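Local atomic coordinates of dual oxidase maturation factor 1 (Mus musculus, PDB entry 6WXU), a protein that may be required for the maturation of the dual oxidase DUOX1 and its transport from the endoplasmic reticulum to the plasma membrane. Residues B[79-84]-B[239-244]; B[109-114]-B[125-130]. One frame throughout, in Å; residues are numbered along the deposited sequence.

Interaction 1: B[79-84]-B[239-244]; sequences GHVNAN and GTAVLH. With NAG (2-acetamido-2-deoxy-beta-D-glucopyranose), chain M.
V81 of strand 79-84 carries the middle of this contact by leaning onto A241, V242 and L243. Its CB stands 3.8 Å from the carbonyl O of V242, and the two methyls then part. CG2, anti to the backbone N, comes to 3.3 Å from that O of V242 and reaches CB of A241 at 3.6 Å. CG1, set between the backbone N and the carbonyl carbon (chi1 78°), takes the other branch and comes within 4.2 Å of CG of L243, whose side chain it meets at a slant. A forked, beta-branched residue suits the place because its two methyls reach different residues of the loop, CG2 A241 and CG1 L243. Further on, A83 and A241 meet methyl to methyl, CB to CB at 3.7 Å, where a larger side chain at either place would run into the other.

The touching parts, 79-83 and 241-244, run in opposite directions, 179° apart, without backbone hydrogen bonds between them. Strand 77-86 instead pairs with strand 94-103, through G79 with L101 and A83 with V97, while residues 239-244 follow the V81 and A83 side of it before the chain enters edge strand 245-247 of the antiparallel sheet. At G79 the want of a side chain leaves room for L243, whose CG is anti to the backbone N (chi1 -154°) and whose CD2 lies 3.9 Å from CA of G79. L243 also packs on L236 and L238. Beyond A83, N84 carries an N-linked N-acetylglucosamine on ND2; the sugar's acetyl methyl C8 lies 3.7 Å from CA of A83, and its acetyl oxygen O7 is 3.6 Å from OG1 of T240.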
ATOM      1  N   GLY B  79      23.105 -17.268 -14.182  1.00 43.66           N
ATOM      2  CA  GLY B  79      24.457 -16.848 -13.885  1.00 43.66           C
ATOM      3  C   GLY B  79      24.761 -17.080 -12.419  1.00 43.66           C
ATOM      4  O   GLY B  79      23.860 -17.243 -11.596  1.00 43.66           O
ATOM      5  N   HIS B  80      26.052 -17.085 -12.102  1.00 47.29           N
ATOM      6  CA  HIS B  80      26.495 -17.473 -10.771  1.00 47.29           C
ATOM      7  C   HIS B  80      27.917 -16.986 -10.551  1.00 47.29           C
ATOM      8  O   HIS B  80      28.741 -17.042 -11.466  1.00 47.29           O
ATOM      9  CB  HIS B  80      26.423 -18.991 -10.597  1.00 47.29           C
ATOM     10  CG  HIS B  80      26.818 -19.464  -9.236  1.00 47.29           C
ATOM     11  ND1 HIS B  80      25.947 -19.467  -8.169  1.00 47.29           N
ATOM     12  CD2 HIS B  80      27.990 -19.951  -8.765  1.00 47.29           C
ATOM     13  CE1 HIS B  80      26.565 -19.934  -7.100  1.00 47.29           C
ATOM     14  NE2 HIS B  80      27.808 -20.233  -7.434  1.00 47.29           N
ATOM     15  N   VAL B  81      28.201 -16.521  -9.336  1.00 45.47           N
ATOM     16  CA  VAL B  81      29.534 -16.049  -8.980  1.00 45.47           C
ATOM     17  C   VAL B  81      29.651 -16.056  -7.464  1.00 45.47           C
ATOM     18  O   VAL B  81      28.652 -15.993  -6.750  1.00 45.47           O
ATOM     19  CB  VAL B  81      29.807 -14.640  -9.566  1.00 45.47           C
ATOM     20  CG1 VAL B  81      29.124 -13.573  -8.742  1.00 45.47           C
ATOM     21  CG2 VAL B  81      31.293 -14.380  -9.651  1.00 45.47           C
ATOM     22  N   ASN B  82      30.882 -16.150  -6.972  1.00 45.48           N
ATOM     23  CA  ASN B  82      31.189 -16.111  -5.549  1.00 45.48           C
ATOM     24  C   ASN B  82      31.963 -14.833  -5.263  1.00 45.48           C
ATOM     25  O   ASN B  82      33.048 -14.630  -5.816  1.00 45.48           O
ATOM     26  CB  ASN B  82      31.995 -17.342  -5.138  1.00 45.48           C
ATOM     27  CG  ASN B  82      32.555 -17.236  -3.737  1.00 45.48           C
ATOM     28  OD1 ASN B  82      31.866 -17.511  -2.760  1.00 45.48           O
ATOM     29  ND2 ASN B  82      33.817 -16.851  -3.634  1.00 45.48           N
ATOM     30  N   ALA B  83      31.414 -13.979  -4.403  1.00 45.20           N
ATOM     31  CA  ALA B  83      31.984 -12.661  -4.172  1.00 45.20           C
ATOM     32  C   ALA B  83      31.870 -12.286  -2.703  1.00 45.20           C
ATOM     33  O   ALA B  83      31.112 -12.889  -1.944  1.00 45.20           O
ATOM     34  CB  ALA B  83      31.290 -11.599  -5.028  1.00 45.20           C
ATOM     35  N   ASN B  84      32.643 -11.275  -2.312  1.00 46.29           N
ATOM     36  CA  ASN B  84      32.523 -10.639  -1.006  1.00 46.29           C
ATOM     37  C   ASN B  84      31.809  -9.308  -1.185  1.00 46.29           C
ATOM     38  O   ASN B  84      32.297  -8.436  -1.910  1.00 46.29           O
ATOM     39  CB  ASN B  84      33.889 -10.408  -0.369  1.00 46.29           C
ATOM     40  CG  ASN B  84      34.713 -11.656  -0.296  1.00 46.29           C
ATOM     41  OD1 ASN B  84      34.194 -12.760  -0.374  1.00 46.29           O
ATOM     42  ND2 ASN B  84      36.014 -11.487  -0.142  1.00 46.29           N
ATOM     43  N   GLY B 239      31.335  -6.057  -6.378  1.00 51.38           N
ATOM     44  CA  GLY B 239      32.622  -5.990  -5.723  1.00 51.38           C
ATOM     45  C   GLY B 239      33.756  -6.346  -6.660  1.00 51.38           C
ATOM     46  O   GLY B 239      33.940  -5.699  -7.695  1.00 51.38           O
ATOM     47  N   THR B 240      34.518  -7.380  -6.315  1.00 53.36           N
ATOM     48  CA  THR B 240      35.652  -7.822  -7.113  1.00 53.36           C
ATOM     49  C   THR B 240      35.292  -8.908  -8.115  1.00 53.36           C
ATOM     50  O   THR B 240      36.190  -9.452  -8.764  1.00 53.36           O
ATOM     51  CB  THR B 240      36.771  -8.331  -6.205  1.00 53.36           C
ATOM     52  OG1 THR B 240      36.199  -8.929  -5.035  1.00 53.36           O
ATOM     53  CG2 THR B 240      37.692  -7.197  -5.800  1.00 53.36           C
ATOM     54  N   ALA B 241      34.012  -9.235  -8.261  1.00 50.70           N
ATOM     55  CA  ALA B 241      33.578 -10.327  -9.116  1.00 50.70           C
ATOM     56  C   ALA B 241      32.571  -9.828 -10.139  1.00 50.70           C
ATOM     57  O   ALA B 241      31.731  -8.979  -9.832  1.00 50.70           O
ATOM     58  CB  ALA B 241      32.961 -11.455  -8.293  1.00 50.70           C
ATOM     59  N   VAL B 242      32.658 -10.365 -11.350  1.00 49.69           N
ATOM     60  CA  VAL B 242      31.715 -10.069 -12.419  1.00 49.69           C
ATOM     61  C   VAL B 242      30.777 -11.255 -12.574  1.00 49.69           C
ATOM     62  O   VAL B 242      31.138 -12.402 -12.292  1.00 49.69           O
ATOM     63  CB  VAL B 242      32.447  -9.752 -13.738  1.00 49.69           C
ATOM     64  CG1 VAL B 242      33.668  -8.917 -13.461  1.00 49.69           C
ATOM     65  CG2 VAL B 242      32.848 -11.023 -14.442  1.00 49.69           C
ATOM     66  N   LEU B 243      29.554 -10.980 -13.010  1.00 47.50           N
ATOM     67  CA  LEU B 243      28.522 -11.999 -13.146  1.00 47.50           C
ATOM     68  C   LEU B 243      28.157 -12.128 -14.616  1.00 47.50           C
ATOM     69  O   LEU B 243      27.691 -11.164 -15.230  1.00 47.50           O
ATOM     70  CB  LEU B 243      27.296 -11.644 -12.303  1.00 47.50           C
ATOM     71  CG  LEU B 243      26.381 -12.763 -11.812  1.00 47.50           C
ATOM     72  CD1 LEU B 243      25.541 -12.271 -10.667  1.00 47.50           C
ATOM     73  CD2 LEU B 243      25.486 -13.237 -12.916  1.00 47.50           C
ATOM     74  N   HIS B 244      28.373 -13.312 -15.176  1.00 50.24           N
ATOM     75  CA  HIS B 244      28.064 -13.601 -16.568  1.00 50.24           C
ATOM     76  C   HIS B 244      26.921 -14.598 -16.621  1.00 50.24           C
ATOM     77  O   HIS B 244      26.930 -15.594 -15.894  1.00 50.24           O
ATOM     78  CB  HIS B 244      29.285 -14.162 -17.296  1.00 50.24           C
ATOM     79  CG  HIS B 244      30.379 -13.165 -17.495  1.00 50.24           C
ATOM     80  ND1 HIS B 244      31.709 -13.472 -17.306  1.00 50.24           N
ATOM     81  CD2 HIS B 244      30.345 -11.866 -17.875  1.00 50.24           C
ATOM     82  CE1 HIS B 244      32.445 -12.406 -17.558  1.00 50.24           C
ATOM     83  NE2 HIS B 244      31.642 -11.417 -17.905  1.00 50.24           N
TER
HETATM   84  C1  NAG M 401      36.926 -12.593  -0.054  1.00 54.11           C
HETATM   85  C2  NAG M 401      37.603 -12.857  -1.394  1.00 54.11           C
HETATM   86  C3  NAG M 401      38.610 -13.991  -1.263  1.00 54.11           C
HETATM   87  C4  NAG M 401      39.594 -13.695  -0.141  1.00 54.11           C
HETATM   88  C5  NAG M 401      38.840 -13.404   1.150  1.00 54.11           C
HETATM   89  C6  NAG M 401      39.752 -12.979   2.274  1.00 54.11           C
HETATM   90  C7  NAG M 401      36.745 -12.737  -3.686  1.00 54.11           C
HETATM   91  C8  NAG M 401      35.649 -13.143  -4.621  1.00 54.11           C
HETATM   92  N2  NAG M 401      36.626 -13.162  -2.425  1.00 54.11           N
HETATM   93  O3  NAG M 401      39.310 -14.144  -2.491  1.00 54.11           O
HETATM   94  O4  NAG M 401      40.457 -14.807   0.059  1.00 54.11           O
HETATM   95  O5  NAG M 401      37.916 -12.327   0.940  1.00 54.11           O
HETATM   96  O6  NAG M 401      41.047 -12.660   1.784  1.00 54.11           O
HETATM   97  O7  NAG M 401      37.691 -12.053  -4.052  1.00 54.11           O

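Interaction 2: B[109-114]-B[125-130]; sequences NITLTG and NYNEAF. With NAG (2-acetamido-2-deoxy-beta-D-glucopyranose), chain E; MAN (alpha-D-mannopyranose), chain C; MAN (alpha-D-mannopyranose), chain D; MAN (alpha-D-mannopyranose), chain F.
I110 and E128 face each other as an antiparallel hydrogen-bonded pair, their backbones joined by two nearly straight bonds: I110 N to E128 O at 2.7 Å and E128 N to I110 O at 2.8 Å. Two weak bonds between L112 and Y126 continue the pairing. Among side chains, N109 ND2 gives its remaining N-H to OD1 of N127 at 2.8 Å, the donor lying in the carbonyl plane but the acceptor tilted 30° from the amide plane of N109. Asparagine fits both places: N109 bears the N-linked glycan on this same nitrogen, and N127 has CG anti to the backbone N (chi1 -172°), which carries its oxygen to that root.

Strands 108-111 and 128-130 are consecutive antiparallel neighbours, the latter at the edge of the sheet within this chain. Apolar contact is made by I110 and F130: CD1 of I110 rests 3.8 Å from CE1 of F130, and both side chains also touch A158 of helix 152-159.

Sugars supply the third kind of contact. The first N-acetylglucosamine donates from O6 to the backbone O of N127, and one mannose donates from O4 to OE2 of E128, 2.6 Å away. The backbone N of N125 binds O3 of a second mannose at 3.0 Å; this O3 also sits over one face of the Y126 ring, toward its rim, while the Y126 hydroxyl bonds that of Y87. An alanine in place of Y126 would probably leave the Y87 hydroxyl without this mate and open a gap beneath the second mannose.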
ATOM      1  N   ASN B 109      14.595 -14.564 -10.530  1.00 42.78           N
ATOM      2  CA  ASN B 109      14.851 -14.987  -9.161  1.00 42.78           C
ATOM      3  C   ASN B 109      16.309 -14.718  -8.821  1.00 42.78           C
ATOM      4  O   ASN B 109      17.207 -15.130  -9.556  1.00 42.78           O
ATOM      5  CB  ASN B 109      14.519 -16.468  -8.953  1.00 42.78           C
ATOM      6  CG  ASN B 109      13.079 -16.688  -8.538  1.00 42.78           C
ATOM      7  OD1 ASN B 109      12.165 -16.145  -9.143  1.00 42.78           O
ATOM      8  ND2 ASN B 109      12.873 -17.484  -7.497  1.00 42.78           N
ATOM      9  N   ILE B 110      16.537 -14.028  -7.710  1.00 41.28           N
ATOM     10  CA  ILE B 110      17.870 -13.648  -7.262  1.00 41.28           C
ATOM     11  C   ILE B 110      18.167 -14.392  -5.972  1.00 41.28           C
ATOM     12  O   ILE B 110      17.359 -14.368  -5.039  1.00 41.28           O
ATOM     13  CB  ILE B 110      17.977 -12.129  -7.055  1.00 41.28           C
ATOM     14  CG1 ILE B 110      17.510 -11.391  -8.303  1.00 41.28           C
ATOM     15  CG2 ILE B 110      19.394 -11.738  -6.714  1.00 41.28           C
ATOM     16  CD1 ILE B 110      17.390  -9.926  -8.110  1.00 41.28           C
ATOM     17  N   THR B 111      19.323 -15.045  -5.911  1.00 41.34           N
ATOM     18  CA  THR B 111      19.693 -15.870  -4.769  1.00 41.34           C
ATOM     19  C   THR B 111      20.980 -15.345  -4.153  1.00 41.34           C
ATOM     20  O   THR B 111      22.008 -15.276  -4.830  1.00 41.34           O
ATOM     21  CB  THR B 111      19.874 -17.331  -5.176  1.00 41.34           C
ATOM     22  OG1 THR B 111      21.237 -17.553  -5.551  1.00 41.34           O
ATOM     23  CG2 THR B 111      18.980 -17.680  -6.349  1.00 41.34           C
ATOM     24  N   LEU B 112      20.923 -14.988  -2.874  1.00 42.26           N
ATOM     25  CA  LEU B 112      22.100 -14.649  -2.083  1.00 42.26           C
ATOM     26  C   LEU B 112      22.249 -15.712  -1.005  1.00 42.26           C
ATOM     27  O   LEU B 112      21.328 -15.920  -0.211  1.00 42.26           O
ATOM     28  CB  LEU B 112      21.966 -13.257  -1.460  1.00 42.26           C
ATOM     29  CG  LEU B 112      23.223 -12.609  -0.868  1.00 42.26           C
ATOM     30  CD1 LEU B 112      24.009 -11.878  -1.932  1.00 42.26           C
ATOM     31  CD2 LEU B 112      22.898 -11.675   0.278  1.00 42.26           C
ATOM     32  N   THR B 113      23.393 -16.389  -0.979  1.00 43.07           N
ATOM     33  CA  THR B 113      23.612 -17.481  -0.036  1.00 43.07           C
ATOM     34  C   THR B 113      25.049 -17.443   0.447  1.00 43.07           C
ATOM     35  O   THR B 113      25.972 -17.554  -0.361  1.00 43.07           O
ATOM     36  CB  THR B 113      23.317 -18.838  -0.673  1.00 43.07           C
ATOM     37  OG1 THR B 113      21.941 -18.903  -1.060  1.00 43.07           O
ATOM     38  CG2 THR B 113      23.613 -19.950   0.307  1.00 43.07           C
ATOM     39  N   GLY B 114      25.241 -17.300   1.754  1.00 43.57           N
ATOM     40  CA  GLY B 114      26.585 -17.258   2.294  1.00 43.57           C
ATOM     41  C   GLY B 114      27.342 -18.544   2.037  1.00 43.57           C
ATOM     42  O   GLY B 114      26.765 -19.605   1.811  1.00 43.57           O
ATOM     43  N   ASN B 125      20.246 -17.042   3.257  1.00 43.94           N
ATOM     44  CA  ASN B 125      19.783 -18.030   2.292  1.00 43.94           C
ATOM     45  C   ASN B 125      18.620 -17.478   1.470  1.00 43.94           C
ATOM     46  O   ASN B 125      17.587 -18.124   1.303  1.00 43.94           O
ATOM     47  CB  ASN B 125      19.403 -19.324   3.002  1.00 43.94           C
ATOM     48  CG  ASN B 125      19.450 -20.520   2.088  1.00 43.94           C
ATOM     49  OD1 ASN B 125      19.216 -20.410   0.890  1.00 43.94           O
ATOM     50  ND2 ASN B 125      19.753 -21.679   2.651  1.00 43.94           N
ATOM     51  N   TYR B 126      18.766 -16.259   0.959  1.00 43.38           N
ATOM     52  CA  TYR B 126      17.658 -15.589   0.291  1.00 43.38           C
ATOM     53  C   TYR B 126      17.375 -16.193  -1.081  1.00 43.38           C
ATOM     54  O   TYR B 126      18.226 -16.831  -1.702  1.00 43.38           O
ATOM     55  CB  TYR B 126      17.946 -14.099   0.136  1.00 43.38           C
ATOM     56  CG  TYR B 126      18.115 -13.377   1.442  1.00 43.38           C
ATOM     57  CD1 TYR B 126      19.316 -13.422   2.123  1.00 43.38           C
ATOM     58  CD2 TYR B 126      17.079 -12.646   1.993  1.00 43.38           C
ATOM     59  CE1 TYR B 126      19.480 -12.773   3.310  1.00 43.38           C
ATOM     60  CE2 TYR B 126      17.236 -11.992   3.184  1.00 43.38           C
ATOM     61  CZ  TYR B 126      18.441 -12.060   3.838  1.00 43.38           C
ATOM     62  OH  TYR B 126      18.622 -11.412   5.031  1.00 43.38           O
ATOM     63  N   ASN B 127      16.139 -15.992  -1.545  1.00 44.33           N
ATOM     64  CA  ASN B 127      15.751 -16.343  -2.911  1.00 44.33           C
ATOM     65  C   ASN B 127      14.539 -15.481  -3.263  1.00 44.33           C
ATOM     66  O   ASN B 127      13.411 -15.839  -2.921  1.00 44.33           O
ATOM     67  CB  ASN B 127      15.438 -17.823  -3.021  1.00 44.33           C
ATOM     68  CG  ASN B 127      15.228 -18.274  -4.446  1.00 44.33           C
ATOM     69  OD1 ASN B 127      14.574 -17.601  -5.234  1.00 44.33           O
ATOM     70  ND2 ASN B 127      15.786 -19.423  -4.784  1.00 44.33           N
ATOM     71  N   GLU B 128      14.775 -14.383  -3.973  1.00 45.52           N
ATOM     72  CA  GLU B 128      13.774 -13.349  -4.184  1.00 45.52           C
ATOM     73  C   GLU B 128      13.315 -13.321  -5.634  1.00 45.52           C
ATOM     74  O   GLU B 128      14.103 -13.552  -6.549  1.00 45.52           O
ATOM     75  CB  GLU B 128      14.328 -11.980  -3.804  1.00 45.52           C
ATOM     76  CG  GLU B 128      14.853 -11.901  -2.396  1.00 45.52           C
ATOM     77  CD  GLU B 128      13.748 -11.913  -1.368  1.00 45.52           C
ATOM     78  OE1 GLU B 128      12.590 -11.628  -1.734  1.00 45.52           O
ATOM     79  OE2 GLU B 128      14.036 -12.210  -0.194  1.00 45.52           O
ATOM     80  N   ALA B 129      12.040 -12.996  -5.840  1.00 45.17           N
ATOM     81  CA  ALA B 129      11.428 -13.027  -7.163  1.00 45.17           C
ATOM     82  C   ALA B 129      10.783 -11.689  -7.485  1.00 45.17           C
ATOM     83  O   ALA B 129       9.972 -11.186  -6.703  1.00 45.17           O
ATOM     84  CB  ALA B 129      10.381 -14.135  -7.257  1.00 45.17           C
ATOM     85  N   PHE B 130      11.130 -11.130  -8.641  1.00 43.80           N
ATOM     86  CA  PHE B 130      10.528  -9.907  -9.156  1.00 43.80           C
ATOM     87  C   PHE B 130       9.957 -10.202 -10.535  1.00 43.80           C
ATOM     88  O   PHE B 130      10.698 -10.590 -11.441  1.00 43.80           O
ATOM     89  CB  PHE B 130      11.555  -8.777  -9.236  1.00 43.80           C
ATOM     90  CG  PHE B 130      12.292  -8.536  -7.956  1.00 43.80           C
ATOM     91  CD1 PHE B 130      13.401  -9.288  -7.629  1.00 43.80           C
ATOM     92  CD2 PHE B 130      11.885  -7.548  -7.086  1.00 43.80           C
ATOM     93  CE1 PHE B 130      14.076  -9.070  -6.455  1.00 43.80           C
ATOM     94  CE2 PHE B 130      12.558  -7.327  -5.913  1.00 43.80           C
ATOM     95  CZ  PHE B 130      13.655  -8.087  -5.597  1.00 43.80           C
TER
HETATM   96  C1  NAG E   1      11.553 -17.765  -6.985  1.00 47.26           C
HETATM   97  C2  NAG E   1      11.391 -19.253  -6.680  1.00 47.26           C
HETATM   98  C3  NAG E   1      10.047 -19.522  -6.004  1.00 47.26           C
HETATM   99  C4  NAG E   1       9.829 -18.603  -4.810  1.00 47.26           C
HETATM  100  C5  NAG E   1      10.047 -17.155  -5.228  1.00 47.26           C
HETATM  101  C6  NAG E   1       9.981 -16.187  -4.072  1.00 47.26           C
HETATM  102  C7  NAG E   1      12.460 -20.949  -8.103  1.00 47.26           C
HETATM  103  C8  NAG E   1      12.418 -21.655  -9.421  1.00 47.26           C
HETATM  104  N2  NAG E   1      11.505 -20.037  -7.899  1.00 47.26           N
HETATM  105  O3  NAG E   1      10.009 -20.876  -5.574  1.00 47.26           O
HETATM  106  O4  NAG E   1       8.488 -18.750  -4.356  1.00 47.26           O
HETATM  107  O5  NAG E   1      11.351 -17.012  -5.806  1.00 47.26           O
HETATM  108  O6  NAG E   1      10.725 -16.663  -2.959  1.00 47.26           O
HETATM  109  O7  NAG E   1      13.318 -21.191  -7.263  1.00 47.26           O
HETATM  110  C1  MAN C   4      12.111 -16.468   3.554  1.00 48.64           C
HETATM  111  C2  MAN C   4      12.588 -15.270   4.372  1.00 48.64           C
HETATM  112  C3  MAN C   4      12.149 -14.016   3.678  1.00 48.64           C
HETATM  113  C4  MAN C   4      12.735 -13.968   2.285  1.00 48.64           C
HETATM  114  C5  MAN C   4      12.322 -15.205   1.502  1.00 48.64           C
HETATM  115  C6  MAN C   4      13.062 -15.324   0.214  1.00 48.64           C
HETATM  116  O2  MAN C   4      14.000 -15.205   4.343  1.00 48.64           O
HETATM  117  O3  MAN C   4      12.553 -12.867   4.385  1.00 48.64           O
HETATM  118  O4  MAN C   4      12.246 -12.826   1.615  1.00 48.64           O
HETATM  119  O5  MAN C   4      12.640 -16.395   2.252  1.00 48.64           O
HETATM  120  O6  MAN C   4      14.073 -16.294   0.406  1.00 48.64           O
HETATM  121  C1  MAN D   5      14.524 -15.146   5.682  1.00 46.83           C
HETATM  122  C2  MAN D   5      16.032 -14.877   5.552  1.00 46.83           C
HETATM  123  C3  MAN D   5      16.701 -16.094   5.004  1.00 46.83           C
HETATM  124  C4  MAN D   5      16.423 -17.270   5.904  1.00 46.83           C
HETATM  125  C5  MAN D   5      14.943 -17.535   5.911  1.00 46.83           C
HETATM  126  C6  MAN D   5      14.576 -18.648   6.850  1.00 46.83           C
HETATM  127  O2  MAN D   5      16.617 -14.718   6.828  1.00 46.83           O
HETATM  128  O3  MAN D   5      18.084 -15.901   4.922  1.00 46.83           O
HETATM  129  O4  MAN D   5      17.079 -18.411   5.418  1.00 46.83           O
HETATM  130  O5  MAN D   5      14.266 -16.360   6.374  1.00 46.83           O
HETATM  131  O6  MAN D   5      13.251 -19.048   6.555  1.00 46.83           O
HETATM  132  C1  MAN F   6      16.725 -13.331   7.187  1.00 44.35           C
HETATM  133  C2  MAN F   6      17.965 -13.238   8.053  1.00 44.35           C
HETATM  134  C3  MAN F   6      17.759 -14.084   9.286  1.00 44.35           C
HETATM  135  C4  MAN F   6      16.480 -13.697  10.001  1.00 44.35           C
HETATM  136  C5  MAN F   6      15.298 -13.724   9.043  1.00 44.35           C
HETATM  137  C6  MAN F   6      14.054 -13.166   9.664  1.00 44.35           C
HETATM  138  O2  MAN F   6      18.137 -11.927   8.537  1.00 44.35           O
HETATM  139  O3  MAN F   6      18.846 -13.973  10.181  1.00 44.35           O
HETATM  140  O4  MAN F   6      16.239 -14.622  11.024  1.00 44.35           O
HETATM  141  O5  MAN F   6      15.602 -12.917   7.902  1.00 44.35           O
HETATM  142  O6  MAN F   6      13.080 -13.014   8.652  1.00 44.35           O

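Overall arrangement
Interactions 1 and 2 both reach the same antiparallel sheet on the predicted extracellular side of the protein. Strand 94-103 separates strand 77-86 from strand 108-111, and the two contacts involve segments on either side of it. Their centres are 14 Å apart and their nearest atoms about 6 Å, so they do not touch. Along the chain, 109-130 is nested within the long excursion closed by 79-84 and 239-244. Each contact holds a glycosylated asparagine, but only in interaction 2 does the glycan hydrogen-bond to the paired segments. A bound phosphatidylcholine lies about 7 Å from the side chain of A129.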